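Side-chain contact in hybrid kinase (Caulobacter vibrioides, PDB 6QRL), which probably acts as a sensor histidine kinase in a phosphorelay, with a pseudo-receiver domain that binds the second messenger cyclic di-GMP: residues A[35-38]-A[39-43]. Sequence-based numbering, arbitrary orientation.
Sequences AAVD and IASAL
An aspartate N-cap opens helix 39-45 of the pseudo-receiver domain, where the carboxylate of D38 caps the backbone N-H of S41 just after the edge strand 32-36 has ended. D38 OD1 accepts this hydrogen bond with S41 N at 2.9 Å; the N-H points at it with an angle of 159° and the donor lies nearly along the C-O axis of OD1. With chi1 at 61°, D38 swings CG between its own backbone N and carbonyl carbon, which carries the carboxylate over the first turn of the helix. The backbone bond from A42 N to D38 O, 3.0 Å, closes that turn. S41 OG, also between its own N and carbonyl carbon (chi1 63°), sits 2.9 Å from D38 OD1 and 3.0 Å from D38 O; its single proton may serve either oxygen. The methyl of A36 packs against the same turn, its CB 3.3 Å from S41 OG and 3.9 Å from A42 CB. A36 bonds through its backbone to I11 of the neighbouring strand 8-12 and to S13 just beyond it, while the I39 side chain touches I54, L65 and P68. Such a capped strand-to-helix turn belongs to the alternating beta-alpha architecture of the receiver fold.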
loop_
_atom_site.group_PDB
_atom_site.type_symbol
_atom_site.label_atom_id
_atom_site.label_comp_id
_atom_site.label_asym_id
_atom_site.label_seq_id
_atom_site.Cartn_x
_atom_site.Cartn_y
_atom_site.Cartn_z
ATOM N N ALA A 35 5.542 2.730 -8.998
ATOM C CA ALA A 35 6.499 1.802 -8.345
ATOM C C ALA A 35 7.544 2.610 -7.574
ATOM O O ALA A 35 8.039 3.588 -8.123
ATOM C CB ALA A 35 7.164 0.929 -9.383
ATOM N N ALA A 36 7.851 2.236 -6.339
ATOM C CA ALA A 36 8.872 2.916 -5.519
ATOM C C ALA A 36 9.639 1.913 -4.655
ATOM O O ALA A 36 9.071 0.844 -4.315
ATOM C CB ALA A 36 8.183 3.950 -4.682
ATOM N N VAL A 37 10.861 2.251 -4.236
ATOM C CA VAL A 37 11.676 1.295 -3.421
ATOM C C VAL A 37 11.312 1.372 -1.936
ATOM O O VAL A 37 11.687 0.454 -1.220
ATOM C CB VAL A 37 13.196 1.486 -3.576
ATOM C CG1 VAL A 37 13.652 1.094 -4.952
ATOM C CG2 VAL A 37 13.655 2.880 -3.163
ATOM N N ASP A 38 10.647 2.433 -1.469
ATOM C CA ASP A 38 10.355 2.587 -0.006
ATOM C C ASP A 38 9.230 3.605 0.198
ATOM O O ASP A 38 8.765 4.180 -0.794
ATOM C CB ASP A 38 11.612 2.918 0.807
ATOM C CG ASP A 38 12.306 4.216 0.444
ATOM O OD1 ASP A 38 11.660 5.118 -0.125
ATOM O OD2 ASP A 38 13.487 4.337 0.786
ATOM N N ILE A 39 8.818 3.852 1.432
ATOM C CA ILE A 39 7.679 4.764 1.716
ATOM C C ILE A 39 8.023 6.199 1.287
ATOM O O ILE A 39 7.184 6.803 0.592
ATOM C CB ILE A 39 7.273 4.662 3.195
ATOM C CG1 ILE A 39 6.768 3.250 3.522
ATOM C CG2 ILE A 39 6.256 5.739 3.510
ATOM C CD1 ILE A 39 6.636 2.967 5.005
ATOM N N ALA A 40 9.188 6.734 1.656
ATOM C CA ALA A 40 9.556 8.120 1.260
ATOM C C ALA A 40 9.458 8.255 -0.272
ATOM O O ALA A 40 8.826 9.198 -0.736
ATOM C CB ALA A 40 10.914 8.524 1.794
ATOM N N SER A 41 9.977 7.307 -1.058
ATOM C CA SER A 41 10.017 7.445 -2.534
ATOM C C SER A 41 8.600 7.293 -3.107
ATOM O O SER A 41 8.269 7.933 -4.107
ATOM C CB SER A 41 11.046 6.508 -3.143
ATOM O OG SER A 41 10.697 5.147 -2.886
ATOM N N ALA A 42 7.737 6.507 -2.471
ATOM C CA ALA A 42 6.307 6.372 -2.836
ATOM C C ALA A 42 5.580 7.706 -2.604
ATOM O O ALA A 42 4.828 8.125 -3.487
ATOM C CB ALA A 42 5.686 5.249 -2.043
ATOM N N LEU A 43 5.834 8.386 -1.492
ATOM C CA LEU A 43 5.219 9.710 -1.209
ATOM C C LEU A 43 5.715 10.734 -2.236
ATOM O O LEU A 43 4.903 11.529 -2.697
ATOM C CB LEU A 43 5.544 10.147 0.222
ATOM C CG LEU A 43 4.855 9.340 1.332
ATOM C CD1 LEU A 43 5.280 9.862 2.704
ATOM C CD2 LEU A 43 3.341 9.367 1.206
#